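Local coordinates for putative agmatinase (Clostridium difficile, PDB 3LHL), which probably hydrolyses agmatine to putrescine and urea, as a manganese-dependent member of the arginase family, at residues T124-E128 with H137-R143; T101-K106 with R143-V148; S45-D49 with Q228-K232. All coordinates share one frame. Numbering follows the deposited sequence.

Contact 1 (T124-E128 with H137-R143); sequences TDLRE and HATVIKR. With MN (manganese (II) ion), chain B.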
loop_
_atom_site.group_PDB
_atom_site.type_symbol
_atom_site.label_atom_id
_atom_site.label_comp_id
_atom_site.label_asym_id
_atom_site.label_seq_id
_atom_site.Cartn_x
_atom_site.Cartn_y
_atom_site.Cartn_z
ATOM N N THR A 124 -8.891 8.342 -6.093
ATOM C CA THR A 124 -7.806 8.774 -6.969
ATOM C C THR A 124 -6.615 9.321 -6.181
ATOM O O THR A 124 -5.460 9.050 -6.519
ATOM C CB THR A 124 -8.272 9.889 -7.953
ATOM O OG1 THR A 124 -8.471 11.112 -7.232
ATOM C CG2 THR A 124 -9.577 9.495 -8.650
ATOM N N ASP A 125 -6.900 10.087 -5.130
ATOM C CA ASP A 125 -5.847 10.694 -4.320
ATOM C C ASP A 125 -5.027 11.671 -5.166
ATOM O O ASP A 125 -3.865 11.943 -4.871
ATOM C CB ASP A 125 -4.924 9.618 -3.736
ATOM C CG ASP A 125 -5.553 8.880 -2.574
ATOM O OD1 ASP A 125 -6.629 9.313 -2.110
ATOM O OD2 ASP A 125 -4.968 7.876 -2.117
ATOM N N LEU A 126 -5.644 12.203 -6.217
ATOM C CA LEU A 126 -4.953 13.124 -7.102
ATOM C C LEU A 126 -5.176 14.609 -6.816
ATOM O O LEU A 126 -4.519 15.458 -7.415
ATOM C CB LEU A 126 -5.324 12.815 -8.554
ATOM C CG LEU A 126 -4.674 11.571 -9.170
ATOM C CD1 LEU A 126 -5.157 11.380 -10.595
ATOM C CD2 LEU A 126 -3.156 11.727 -9.149
ATOM N N ARG A 127 -6.079 14.946 -5.904
ATOM C CA ARG A 127 -6.298 16.362 -5.643
ATOM C C ARG A 127 -5.048 17.018 -5.059
ATOM O O ARG A 127 -4.273 16.384 -4.339
ATOM C CB ARG A 127 -7.508 16.573 -4.729
ATOM C CG ARG A 127 -7.353 16.129 -3.294
ATOM C CD ARG A 127 -8.722 16.184 -2.623
ATOM N NE ARG A 127 -9.638 15.242 -3.264
ATOM C CZ ARG A 127 -10.962 15.271 -3.149
ATOM N NH1 ARG A 127 -11.553 16.205 -2.414
ATOM N NH2 ARG A 127 -11.696 14.356 -3.768
ATOM N N GLU A 128 -4.857 18.290 -5.401
ATOM C CA GLU A 128 -3.705 19.070 -4.962
ATOM C C GLU A 128 -3.697 19.300 -3.450
ATOM O O GLU A 128 -2.645 19.255 -2.815
ATOM C CB GLU A 128 -3.692 20.407 -5.708
ATOM C CG GLU A 128 -2.503 21.322 -5.407
ATOM C CD GLU A 128 -1.152 20.679 -5.695
ATOM O OE1 GLU A 128 -1.053 19.855 -6.629
ATOM O OE2 GLU A 128 -0.180 21.016 -4.991
ATOM N N HIS A 137 -3.752 12.338 3.080
ATOM C CA HIS A 137 -3.926 10.991 2.554
ATOM C C HIS A 137 -4.608 11.068 1.186
ATOM O O HIS A 137 -4.436 10.184 0.346
ATOM C CB HIS A 137 -4.779 10.140 3.510
ATOM C CG HIS A 137 -6.111 10.739 3.842
ATOM N ND1 HIS A 137 -6.287 11.645 4.869
ATOM C CD2 HIS A 137 -7.337 10.553 3.293
ATOM C CE1 HIS A 137 -7.562 11.989 4.939
ATOM N NE2 HIS A 137 -8.220 11.342 3.995
ATOM N N ALA A 138 -5.362 12.145 0.967
ATOM C CA ALA A 138 -6.108 12.352 -0.277
ATOM C C ALA A 138 -5.337 13.013 -1.421
ATOM O O ALA A 138 -5.879 13.187 -2.519
ATOM C CB ALA A 138 -7.367 13.161 0.014
ATOM N N THR A 139 -4.084 13.384 -1.175
ATOM C CA THR A 139 -3.275 14.026 -2.206
ATOM C C THR A 139 -1.986 13.252 -2.444
ATOM O O THR A 139 -1.157 13.666 -3.253
ATOM C CB THR A 139 -2.864 15.454 -1.792
ATOM O OG1 THR A 139 -1.917 15.370 -0.721
ATOM C CG2 THR A 139 -4.077 16.270 -1.325
ATOM N N VAL A 140 -1.818 12.132 -1.749
ATOM C CA VAL A 140 -0.591 11.351 -1.857
ATOM C C VAL A 140 -0.115 11.016 -3.276
ATOM O O VAL A 140 1.072 11.152 -3.576
ATOM C CB VAL A 140 -0.680 10.037 -1.012
ATOM C CG1 VAL A 140 -1.671 9.055 -1.638
ATOM C CG2 VAL A 140 0.705 9.414 -0.884
ATOM N N ILE A 141 -1.018 10.597 -4.155
ATOM C CA ILE A 141 -0.598 10.256 -5.507
ATOM C C ILE A 141 -0.192 11.487 -6.307
ATOM O O ILE A 141 0.678 11.408 -7.175
ATOM C CB ILE A 141 -1.701 9.470 -6.262
ATOM C CG1 ILE A 141 -2.003 8.172 -5.510
ATOM C CG2 ILE A 141 -1.240 9.132 -7.683
ATOM C CD1 ILE A 141 -0.782 7.296 -5.289
ATOM N N LYS A 142 -0.817 12.626 -6.017
ATOM C CA LYS A 142 -0.473 13.858 -6.713
ATOM C C LYS A 142 0.948 14.223 -6.290
ATOM O O LYS A 142 1.766 14.632 -7.112
ATOM C CB LYS A 142 -1.442 14.979 -6.334
ATOM C CG LYS A 142 -1.191 16.294 -7.063
ATOM C CD LYS A 142 -1.346 16.137 -8.573
ATOM C CE LYS A 142 -0.932 17.401 -9.308
ATOM N NZ LYS A 142 -1.746 18.584 -8.908
ATOM N N ARG A 143 1.240 14.060 -5.002
ATOM C CA ARG A 143 2.575 14.352 -4.488
ATOM C C ARG A 143 3.597 13.469 -5.187
ATOM O O ARG A 143 4.668 13.933 -5.577
ATOM C CB ARG A 143 2.647 14.099 -2.981
ATOM C CG ARG A 143 1.905 15.128 -2.164
ATOM C CD ARG A 143 2.387 16.529 -2.515
ATOM N NE ARG A 143 1.256 17.441 -2.524
ATOM C CZ ARG A 143 0.858 18.137 -3.581
ATOM N NH1 ARG A 143 1.504 18.043 -4.734
ATOM N NH2 ARG A 143 -0.212 18.908 -3.482
HETATM MN MN MN B . -5.658 6.188 -0.638
HETATM O O HOH W 1 -5.089 18.193 -9.142
HETATM O O HOH W 2 -8.318 12.407 -3.296
#
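T124 starts the segment with an ST turn: its OG1 accepts a hydrogen bond from L126 N at 3.2 Å, fixing the bend through D125. D125 itself, with positive phi, works at both ends. Its OD2 binds manganese at 2.4 Å, in a site completed by H98, D121 and D202, while its backbone O faces the start of helix 140-148, taking weak hydrogen bonds from I141 N at 3.2 Å and K142 N at 3.3 Å. Two CA-H...O contacts accompany them, D125 CA to A138 O at 3.1 Å and T139 CA to D125 O at 3.4 Å. L126 turns its CB away, yet its CD2 still lies 3.5 Å from I141 CG2, an apolar pair that packs on strand 153-158, where I141 touches I153 and both touch Q155. R127 passes over A138, and one water joins them, donating to A138 O at 2.7 Å and accepting weakly from R127 NE at 3.1 Å; the guanidinium also reaches E165 in a salt bridge. Last comes E128, whose carboxylate spans two bases of the helix in a salt-bridge network: E128 OE1 to K142 NZ at 2.7 Å and E128 OE2 to R143 NH2 at 2.6 Å, with R143 paired to D146 as well. Such a loop, running on from the end of strand 115-120 with aspartates for the metal, is the signature of the arginase family's manganese centre. The chemistry thus grades from metal ligand through weak backbone hydrogen bonds to salt bridges, so the charged pairs are the strongest polar links between loop and helix.

Contact 2 (T101-K106 with R143-V148); sequences TLPAFK and RIWDIV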
loop_
_atom_site.group_PDB
_atom_site.type_symbol
_atom_site.label_atom_id
_atom_site.label_comp_id
_atom_site.label_asym_id
_atom_site.label_seq_id
_atom_site.Cartn_x
_atom_site.Cartn_y
_atom_site.Cartn_z
ATOM N N THR A 101 2.854 6.741 2.757
ATOM C CA THR A 101 3.447 6.252 1.524
ATOM C C THR A 101 4.396 7.266 0.863
ATOM O O THR A 101 5.366 6.876 0.211
ATOM C CB THR A 101 2.336 5.871 0.517
ATOM O OG1 THR A 101 1.617 4.736 1.015
ATOM C CG2 THR A 101 2.924 5.540 -0.850
ATOM N N LEU A 102 4.129 8.558 1.040
ATOM C CA LEU A 102 4.963 9.583 0.413
ATOM C C LEU A 102 6.435 9.504 0.822
ATOM O O LEU A 102 7.305 9.347 -0.034
ATOM C CB LEU A 102 4.394 10.982 0.691
ATOM C CG LEU A 102 5.153 12.203 0.156
ATOM C CD1 LEU A 102 5.498 12.029 -1.330
ATOM C CD2 LEU A 102 4.290 13.443 0.364
ATOM N N PRO A 103 6.734 9.610 2.129
ATOM C CA PRO A 103 8.137 9.533 2.550
ATOM C C PRO A 103 8.770 8.179 2.245
ATOM O O PRO A 103 9.949 8.100 1.905
ATOM C CB PRO A 103 8.070 9.824 4.050
ATOM C CG PRO A 103 6.696 9.371 4.437
ATOM C CD PRO A 103 5.857 9.874 3.283
ATOM N N ALA A 104 7.977 7.118 2.361
ATOM C CA ALA A 104 8.464 5.771 2.096
ATOM C C ALA A 104 8.875 5.673 0.638
ATOM O O ALA A 104 9.960 5.178 0.312
ATOM C CB ALA A 104 7.376 4.751 2.401
ATOM N N PHE A 105 7.997 6.149 -0.239
ATOM C CA PHE A 105 8.263 6.124 -1.663
ATOM C C PHE A 105 9.523 6.922 -1.955
ATOM O O PHE A 105 10.377 6.482 -2.723
ATOM C CB PHE A 105 7.106 6.731 -2.454
ATOM C CG PHE A 105 7.418 6.899 -3.909
ATOM C CD1 PHE A 105 7.517 5.785 -4.742
ATOM C CD2 PHE A 105 7.710 8.158 -4.429
ATOM C CE1 PHE A 105 7.914 5.924 -6.071
ATOM C CE2 PHE A 105 8.105 8.312 -5.750
ATOM C CZ PHE A 105 8.210 7.193 -6.576
ATOM N N LYS A 106 9.638 8.094 -1.341
ATOM C CA LYS A 106 10.810 8.926 -1.569
ATOM C C LYS A 106 12.100 8.183 -1.247
ATOM O O LYS A 106 13.046 8.207 -2.032
ATOM C CB LYS A 106 10.727 10.218 -0.749
ATOM C CG LYS A 106 9.773 11.249 -1.346
ATOM C CD LYS A 106 9.695 12.511 -0.504
ATOM C CE LYS A 106 8.740 13.517 -1.122
ATOM N NZ LYS A 106 8.657 14.776 -0.332
ATOM N N ARG A 143 1.240 14.060 -5.002
ATOM C CA ARG A 143 2.575 14.352 -4.488
ATOM C C ARG A 143 3.597 13.469 -5.187
ATOM O O ARG A 143 4.668 13.933 -5.577
ATOM C CB ARG A 143 2.647 14.099 -2.981
ATOM C CG ARG A 143 1.905 15.128 -2.164
ATOM C CD ARG A 143 2.387 16.529 -2.515
ATOM N NE ARG A 143 1.256 17.441 -2.524
ATOM C CZ ARG A 143 0.858 18.137 -3.581
ATOM N NH1 ARG A 143 1.504 18.043 -4.734
ATOM N NH2 ARG A 143 -0.212 18.908 -3.482
ATOM N N ILE A 144 3.257 12.193 -5.346
ATOM C CA ILE A 144 4.149 11.255 -6.003
ATOM C C ILE A 144 4.307 11.578 -7.484
ATOM O O ILE A 144 5.390 11.432 -8.039
ATOM C CB ILE A 144 3.654 9.806 -5.827
ATOM C CG1 ILE A 144 3.804 9.404 -4.351
ATOM C CG2 ILE A 144 4.421 8.869 -6.762
ATOM C CD1 ILE A 144 3.301 8.012 -4.011
ATOM N N TRP A 145 3.234 12.028 -8.123
ATOM C CA TRP A 145 3.314 12.381 -9.532
ATOM C C TRP A 145 4.277 13.560 -9.713
ATOM O O TRP A 145 4.971 13.652 -10.727
ATOM C CB TRP A 145 1.939 12.760 -10.078
ATOM C CG TRP A 145 1.996 13.204 -11.506
ATOM C CD1 TRP A 145 2.084 12.407 -12.614
ATOM C CD2 TRP A 145 2.034 14.557 -11.979
ATOM N NE1 TRP A 145 2.176 13.183 -13.750
ATOM C CE2 TRP A 145 2.147 14.505 -13.389
ATOM C CE3 TRP A 145 1.984 15.809 -11.348
ATOM C CZ2 TRP A 145 2.213 15.661 -14.180
ATOM C CZ3 TRP A 145 2.049 16.959 -12.133
ATOM C CH2 TRP A 145 2.163 16.875 -13.537
ATOM N N ASP A 146 4.312 14.462 -8.734
ATOM C CA ASP A 146 5.216 15.603 -8.806
ATOM C C ASP A 146 6.659 15.108 -8.826
ATOM O O ASP A 146 7.560 15.819 -9.266
ATOM C CB ASP A 146 5.034 16.543 -7.607
ATOM C CG ASP A 146 3.796 17.402 -7.718
ATOM O OD1 ASP A 146 3.371 17.697 -8.853
ATOM O OD2 ASP A 146 3.254 17.801 -6.668
ATOM N N ILE A 147 6.874 13.888 -8.349
ATOM C CA ILE A 147 8.218 13.329 -8.317
ATOM C C ILE A 147 8.589 12.517 -9.560
ATOM O O ILE A 147 9.692 12.659 -10.081
ATOM C CB ILE A 147 8.419 12.434 -7.072
ATOM C CG1 ILE A 147 8.227 13.260 -5.800
ATOM C CG2 ILE A 147 9.807 11.816 -7.090
ATOM C CD1 ILE A 147 8.301 12.442 -4.523
ATOM N N VAL A 148 7.673 11.678 -10.040
ATOM C CA VAL A 148 7.956 10.827 -11.196
ATOM C C VAL A 148 7.411 11.299 -12.535
ATOM O O VAL A 148 7.936 10.922 -13.584
ATOM C CB VAL A 148 7.439 9.388 -10.962
ATOM C CG1 VAL A 148 8.098 8.793 -9.719
ATOM C CG2 VAL A 148 5.917 9.393 -10.822
#
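F105 lays one face of its ring against I144, whose CG2 sits 4.1 Å from the ring centroid and 21° off the normal, a CH-pi contact. The two side chains belong to neighbouring helices, 101-111 and 140-148, in the three-layer alpha/beta/alpha fold of the arginase family, and strand 115-120 lies between them in sequence. The short helical segments run nearly parallel, at 20°, with axes 10.6 Å apart, a separation that leaves room for large side chains between the backbones. No hydrogen bond crosses this interface; it is apolar packing. L102 reaches over with its methyls, CD2 touching R143 CB at 3.8 Å and CD1 lying 4.3 Å from both I144 CG1 and I147 CD1. Toward the sheet, F105 and I144 both rest on V117 of strand 115-120, so the interface continues into the hydrophobic core under the helices. At the more exposed margin the aliphatic part of K106 packs on I147, CE to CD1 at 3.6 Å. The N-terminal end is closer to the metal centre: T101 CG2 is 4.0 Å from I144 CD1, while T101 OG1 turns to a hydrogen bond with D245. At the opposite end of the interface, the edge of the F105 ring meets the second helix, with its CE2 4.1 Å from I147 CG2 and its CZ just 3.5 Å from V148 CG1.

Contact 3 (S45-D49 with Q228-K232); sequences SPFLD and QEIFK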
loop_
_atom_site.group_PDB
_atom_site.type_symbol
_atom_site.label_atom_id
_atom_site.label_comp_id
_atom_site.label_asym_id
_atom_site.label_seq_id
_atom_site.Cartn_x
_atom_site.Cartn_y
_atom_site.Cartn_z
ATOM N N SER A 45 -0.232 -20.700 2.426
ATOM C CA SER A 45 -1.236 -20.146 1.539
ATOM C C SER A 45 -1.583 -21.174 0.475
ATOM O O SER A 45 -0.777 -21.458 -0.412
ATOM C CB SER A 45 -0.726 -18.869 0.871
ATOM O OG SER A 45 -1.639 -18.418 -0.118
ATOM N N PRO A 46 -2.784 -21.764 0.564
ATOM C CA PRO A 46 -3.205 -22.762 -0.423
ATOM C C PRO A 46 -3.419 -22.144 -1.802
ATOM O O PRO A 46 -3.252 -22.812 -2.819
ATOM C CB PRO A 46 -4.490 -23.335 0.181
ATOM C CG PRO A 46 -5.015 -22.199 1.022
ATOM C CD PRO A 46 -3.763 -21.653 1.661
ATOM N N PHE A 47 -3.769 -20.862 -1.830
ATOM C CA PHE A 47 -3.992 -20.153 -3.089
ATOM C C PHE A 47 -2.678 -19.976 -3.855
ATOM O O PHE A 47 -2.640 -20.127 -5.070
ATOM C CB PHE A 47 -4.613 -18.776 -2.816
ATOM C CG PHE A 47 -4.898 -17.972 -4.060
ATOM C CD1 PHE A 47 -5.832 -18.414 -4.995
ATOM C CD2 PHE A 47 -4.246 -16.759 -4.287
ATOM C CE1 PHE A 47 -6.115 -17.655 -6.146
ATOM C CE2 PHE A 47 -4.521 -15.990 -5.434
ATOM C CZ PHE A 47 -5.458 -16.442 -6.363
ATOM N N LEU A 48 -1.603 -19.663 -3.144
ATOM C CA LEU A 48 -0.308 -19.457 -3.786
ATOM C C LEU A 48 0.623 -20.661 -3.656
ATOM O O LEU A 48 1.621 -20.761 -4.371
ATOM C CB LEU A 48 0.385 -18.226 -3.183
ATOM C CG LEU A 48 -0.351 -16.886 -3.299
ATOM C CD1 LEU A 48 0.231 -15.902 -2.297
ATOM C CD2 LEU A 48 -0.259 -16.351 -4.720
ATOM N N ASP A 49 0.289 -21.567 -2.739
ATOM C CA ASP A 49 1.095 -22.753 -2.469
ATOM C C ASP A 49 2.499 -22.325 -2.045
ATOM O O ASP A 49 3.504 -22.802 -2.571
ATOM C CB ASP A 49 1.157 -23.672 -3.698
ATOM C CG ASP A 49 1.908 -24.969 -3.419
ATOM O OD1 ASP A 49 1.899 -25.423 -2.253
ATOM O OD2 ASP A 49 2.497 -25.540 -4.365
ATOM N N GLN A 228 -7.616 -11.184 -4.588
ATOM C CA GLN A 228 -6.467 -12.068 -4.418
ATOM C C GLN A 228 -5.814 -12.479 -5.733
ATOM O O GLN A 228 -4.658 -12.901 -5.749
ATOM C CB GLN A 228 -6.856 -13.308 -3.600
ATOM C CG GLN A 228 -7.486 -14.439 -4.378
ATOM C CD GLN A 228 -7.899 -15.586 -3.474
ATOM O OE1 GLN A 228 -7.240 -15.866 -2.473
ATOM N NE2 GLN A 228 -8.983 -16.264 -3.832
ATOM N N GLU A 229 -6.543 -12.340 -6.835
ATOM C CA GLU A 229 -5.999 -12.682 -8.148
ATOM C C GLU A 229 -4.747 -11.861 -8.465
ATOM O O GLU A 229 -3.884 -12.305 -9.220
ATOM C CB GLU A 229 -7.047 -12.444 -9.237
ATOM C CG GLU A 229 -8.145 -13.493 -9.286
ATOM C CD GLU A 229 -7.587 -14.893 -9.480
ATOM O OE1 GLU A 229 -6.716 -15.075 -10.361
ATOM O OE2 GLU A 229 -8.020 -15.812 -8.756
ATOM N N ILE A 230 -4.641 -10.663 -7.893
ATOM C CA ILE A 230 -3.470 -9.839 -8.166
ATOM C C ILE A 230 -2.223 -10.493 -7.584
ATOM O O ILE A 230 -1.114 -10.274 -8.071
ATOM C CB ILE A 230 -3.596 -8.405 -7.591
ATOM C CG1 ILE A 230 -3.481 -8.423 -6.064
ATOM C CG2 ILE A 230 -4.917 -7.797 -8.014
ATOM C CD1 ILE A 230 -3.147 -7.066 -5.475
ATOM N N PHE A 231 -2.402 -11.305 -6.545
ATOM C CA PHE A 231 -1.255 -11.971 -5.944
ATOM C C PHE A 231 -0.702 -13.022 -6.901
ATOM O O PHE A 231 0.514 -13.181 -7.032
ATOM C CB PHE A 231 -1.648 -12.613 -4.614
ATOM C CG PHE A 231 -2.166 -11.630 -3.606
ATOM C CD1 PHE A 231 -1.558 -10.384 -3.456
ATOM C CD2 PHE A 231 -3.259 -11.947 -2.802
ATOM C CE1 PHE A 231 -2.030 -9.467 -2.525
ATOM C CE2 PHE A 231 -3.738 -11.039 -1.867
ATOM C CZ PHE A 231 -3.122 -9.793 -1.727
ATOM N N LYS A 232 -1.600 -13.725 -7.583
ATOM C CA LYS A 232 -1.196 -14.749 -8.532
ATOM C C LYS A 232 -0.507 -14.084 -9.725
ATOM O O LYS A 232 0.522 -14.556 -10.208
ATOM C CB LYS A 232 -2.421 -15.542 -9.002
ATOM C CG LYS A 232 -2.083 -16.835 -9.726
ATOM C CD LYS A 232 -3.342 -17.559 -10.182
ATOM C CE LYS A 232 -3.447 -17.579 -11.705
ATOM N NZ LYS A 232 -3.468 -16.210 -12.306
#
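This is a peripheral packing contact, made where the loop between the short antiparallel strands 44-45 and 50-51 meets residues 228-232, in the region of helix 229-235, away from the metal centre. F47 does most of the work. Its CA-CB bond points at the helix and its ring slides over Q228, whose CG lies 3.7 Å from the ring centroid and 23° off the normal, a CH-pi contact over the face. The ring also crowds the backbone, with F47 CE2 only 3.1 Å from Q228 O. That same carbonyl accepts the hydrogen bond of F231 N at 2.9 Å, so the ring packs against a carbonyl already engaged in a backbone hydrogen bond. At the edge of the ring, F47 CZ is 3.6 Å from E229 OE2. K232 CB adds a looser contact, 4.1 Å from F47 CZ. L48 follows with a more buried contact: its CD2 lies 4.0 Å from F231 CB and 4.1 Å from K232 N. Beneath these, helix 258-278 receives L48 on I273 and F231 on E269 and L270, so both segments share one helical floor. The loop keeps its shape by its own bonds. S45 OG accepts from L48 N at 3.3 Å, an ST motif, and also hydrogen-bonds E269, tying the turn to that floor. No hydrogen bond or salt bridge joins the two segments. What results is a hairpin-type connection between two antiparallel strands, its aromatic and aliphatic side chains laid against a helix on the outer layer of the arginase-type alpha/beta/alpha fold.

Contacts 1 and 2 are neighbours that share R143 and helix 140-148, and V140 CG2 of contact 1 packs 4.0 Å from L102 N of contact 2. One helix therefore has two neighbours: its start meets the manganese-binding loop, and its later residues meet helix 101-111. Contact 3 lies on the opposite side of the chain's centre, about 30 Å from contact 1 between centres. All three are partly buried, but contacts 1 and 2 have their buried side chains toward the metal centre and sheet, while contact 3 is peripheral. Their chemistry differs: metal coordination, weak main-chain bonds and salt bridges in contact 1, apolar side chains in contact 2, one dominant aromatic ring in contact 3.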